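Local coordinates for 3-hexulose-6-phosphate synthase (Mycobacterium gastri, PDB 3AJX), which is an enzyme with a TIM-barrel fold that holds a bound magnesium ion, at residues A[53-58]-A[77-82]. The protein carries 1 engineered substitution. Residues are numbered along the deposited sequence; the frame is centred on the assembly and turned at random.
Sequences DKIVFA and GADLVT
Val56 and Asp79 meet where two neighbouring strands begin, and a carboxylate there does the work of a backbone carbonyl. Asp79 OD1 accepts Val56 N through its anti lone pair at 2.8 Å, the N-H pointing almost straight at it (175°). With CG beside its own backbone N (chi1 -65°), the side chain reaches across to the neighbouring strand, and OD1 also forms a salt bridge with Lys48, which probably offsets its charge. Val56 O in turn is gripped twice, by Asp79 N at 2.8 Å, in the carbonyl plane, and by Leu80 N at 3.1 Å, tilted from it. Beyond this start the strands run in parallel register, Phe57 beside Leu80, with Ala58 N bonded to Leu80 O at 2.8 Å; they are the third and fourth strands of the TIM barrel, joined by helix 66-75 in a beta-alpha-beta crossover. Packing is close on the helix-facing side, where buried Ala58 CB meets Ala78 CB at 3.7 Å, both residues touching Ile44 of helix 42-50. The other face is looser: Leu80 CD1 lies at the edge of the Phe57 ring, 4.0 Å from Phe57 CD1, and also touches Ile55 CG2, Ile55 and Leu80 both being partly exposed.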
ATOM      1  N   ASP A  53     -26.644  -1.057   1.214  1.00 16.08           N
ATOM      2  CA  ASP A  53     -26.876  -2.460   1.521  1.00 17.59           C
ATOM      3  C   ASP A  53     -25.965  -3.420   0.764  1.00 16.74           C
ATOM      4  O   ASP A  53     -26.224  -4.620   0.697  1.00 17.57           O
ATOM      5  CB  ASP A  53     -28.348  -2.809   1.294  1.00 20.44           C
ATOM      6  CG  ASP A  53     -29.274  -2.001   2.189  1.00 23.65           C
ATOM      7  OD1 ASP A  53     -28.947  -1.842   3.385  1.00 25.05           O
ATOM      8  OD2 ASP A  53     -30.326  -1.532   1.704  1.00 25.34           O
ATOM      9  N   LYS A  54     -24.892  -2.877   0.197  1.00 14.77           N
ATOM     10  CA  LYS A  54     -23.913  -3.682  -0.518  1.00 13.48           C
ATOM     11  C   LYS A  54     -22.672  -3.729   0.360  1.00 13.27           C
ATOM     12  O   LYS A  54     -22.427  -2.808   1.137  1.00 14.03           O
ATOM     13  CB  LYS A  54     -23.551  -3.042  -1.861  1.00 14.32           C
ATOM     14  CG  LYS A  54     -24.638  -3.132  -2.917  1.00 13.46           C
ATOM     15  CD  LYS A  54     -24.824  -4.559  -3.395  1.00 15.02           C
ATOM     16  CE  LYS A  54     -25.956  -4.653  -4.397  1.00 14.95           C
ATOM     17  NZ  LYS A  54     -26.187  -6.049  -4.850  1.00 14.85           N
ATOM     18  N   ILE A  55     -21.899  -4.803   0.249  1.00 12.41           N
ATOM     19  CA  ILE A  55     -20.674  -4.924   1.029  1.00 10.35           C
ATOM     20  C   ILE A  55     -19.606  -4.090   0.333  1.00 10.73           C
ATOM     21  O   ILE A  55     -19.295  -4.325  -0.835  1.00 11.08           O
ATOM     22  CB  ILE A  55     -20.206  -6.391   1.104  1.00 11.26           C
ATOM     23  CG1 ILE A  55     -21.217  -7.211   1.907  1.00 12.45           C
ATOM     24  CG2 ILE A  55     -18.817  -6.471   1.733  1.00 11.61           C
ATOM     25  CD1 ILE A  55     -20.963  -8.702   1.888  1.00 13.78           C
ATOM     26  N   VAL A  56     -19.059  -3.112   1.047  1.00  9.89           N
ATOM     27  CA  VAL A  56     -18.025  -2.244   0.492  1.00 10.10           C
ATOM     28  C   VAL A  56     -16.652  -2.708   0.970  1.00  9.38           C
ATOM     29  O   VAL A  56     -16.387  -2.798   2.167  1.00 10.98           O
ATOM     30  CB  VAL A  56     -18.274  -0.776   0.881  1.00 10.50           C
ATOM     31  CG1 VAL A  56     -17.111   0.092   0.432  1.00 12.00           C
ATOM     32  CG2 VAL A  56     -19.563  -0.289   0.215  1.00 10.61           C
ATOM     33  N   PHE A  57     -15.793  -2.999  -0.001  1.00  8.73           N
ATOM     34  CA  PHE A  57     -14.445  -3.525   0.204  1.00  8.09           C
ATOM     35  C   PHE A  57     -13.406  -2.437  -0.107  1.00  8.00           C
ATOM     36  O   PHE A  57     -13.316  -1.969  -1.239  1.00  8.16           O
ATOM     37  CB  PHE A  57     -14.322  -4.721  -0.752  1.00  8.34           C
ATOM     38  CG  PHE A  57     -13.031  -5.480  -0.678  1.00  8.99           C
ATOM     39  CD1 PHE A  57     -13.017  -6.784  -0.185  1.00  8.88           C
ATOM     40  CD2 PHE A  57     -11.870  -4.967  -1.246  1.00  8.64           C
ATOM     41  CE1 PHE A  57     -11.872  -7.573  -0.274  1.00  8.47           C
ATOM     42  CE2 PHE A  57     -10.722  -5.747  -1.339  1.00  9.00           C
ATOM     43  CZ  PHE A  57     -10.727  -7.058  -0.853  1.00  9.45           C
ATOM     44  N   ALA A  58     -12.641  -2.021   0.902  1.00  8.13           N
ATOM     45  CA  ALA A  58     -11.609  -0.998   0.704  1.00  6.96           C
ATOM     46  C   ALA A  58     -10.258  -1.696   0.574  1.00  6.96           C
ATOM     47  O   ALA A  58      -9.751  -2.253   1.551  1.00  6.44           O
ATOM     48  CB  ALA A  58     -11.597  -0.017   1.883  1.00  6.87           C
ATOM     49  N   GLY A  77     -16.718   3.971   6.136  1.00  9.39           N
ATOM     50  CA  GLY A  77     -17.802   3.222   5.521  1.00 10.52           C
ATOM     51  C   GLY A  77     -17.481   1.843   4.976  1.00 10.94           C
ATOM     52  O   GLY A  77     -18.376   1.139   4.504  1.00 10.12           O
ATOM     53  N   ALA A  78     -16.217   1.445   5.026  1.00  9.46           N
ATOM     54  CA  ALA A  78     -15.847   0.131   4.525  1.00 10.63           C
ATOM     55  C   ALA A  78     -16.373  -0.966   5.441  1.00  8.13           C
ATOM     56  O   ALA A  78     -16.440  -0.795   6.659  1.00  9.47           O
ATOM     57  CB  ALA A  78     -14.330   0.021   4.406  1.00 10.08           C
ATOM     58  N   ASP A  79     -16.753  -2.091   4.841  1.00  7.92           N
ATOM     59  CA  ASP A  79     -17.239  -3.243   5.587  1.00  8.14           C
ATOM     60  C   ASP A  79     -16.095  -4.240   5.689  1.00  7.94           C
ATOM     61  O   ASP A  79     -16.026  -5.036   6.623  1.00  9.38           O
ATOM     62  CB  ASP A  79     -18.417  -3.888   4.862  1.00  9.88           C
ATOM     63  CG  ASP A  79     -19.622  -2.974   4.793  1.00 10.73           C
ATOM     64  OD1 ASP A  79     -20.019  -2.598   3.668  1.00 10.51           O
ATOM     65  OD2 ASP A  79     -20.159  -2.632   5.870  1.00 12.35           O
ATOM     66  N   LEU A  80     -15.198  -4.179   4.710  1.00  7.90           N
ATOM     67  CA  LEU A  80     -14.035  -5.055   4.654  1.00  8.08           C
ATOM     68  C   LEU A  80     -12.827  -4.234   4.221  1.00  8.88           C
ATOM     69  O   LEU A  80     -12.953  -3.317   3.409  1.00  8.44           O
ATOM     70  CB  LEU A  80     -14.258  -6.181   3.638  1.00  8.48           C
ATOM     71  CG  LEU A  80     -15.383  -7.188   3.905  1.00  7.24           C
ATOM     72  CD1 LEU A  80     -15.598  -8.049   2.663  1.00  8.09           C
ATOM     73  CD2 LEU A  80     -15.032  -8.043   5.110  1.00  8.98           C
ATOM     74  N   VAL A  81     -11.660  -4.566   4.764  1.00  8.32           N
ATOM     75  CA  VAL A  81     -10.429  -3.870   4.416  1.00  9.26           C
ATOM     76  C   VAL A  81      -9.336  -4.903   4.194  1.00  8.45           C
ATOM     77  O   VAL A  81      -9.343  -5.960   4.823  1.00  8.55           O
ATOM     78  CB  VAL A  81      -9.975  -2.913   5.541  1.00 11.43           C
ATOM     79  CG1 VAL A  81     -11.051  -1.875   5.810  1.00 12.94           C
ATOM     80  CG2 VAL A  81      -9.660  -3.701   6.798  1.00 14.45           C
ATOM     81  N   THR A  82      -8.410  -4.603   3.290  1.00  6.14           N
ATOM     82  CA  THR A  82      -7.315  -5.523   3.024  1.00  5.88           C
ATOM     83  C   THR A  82      -6.026  -5.103   3.696  1.00  6.05           C
ATOM     84  O   THR A  82      -5.722  -3.914   3.811  1.00  7.99           O
ATOM     85  CB  THR A  82      -7.005  -5.674   1.513  1.00  6.31           C
ATOM     86  OG1 THR A  82      -6.703  -4.398   0.938  1.00  6.76           O
ATOM     87  CG2 THR A  82      -8.171  -6.296   0.794  1.00  6.09           C
TER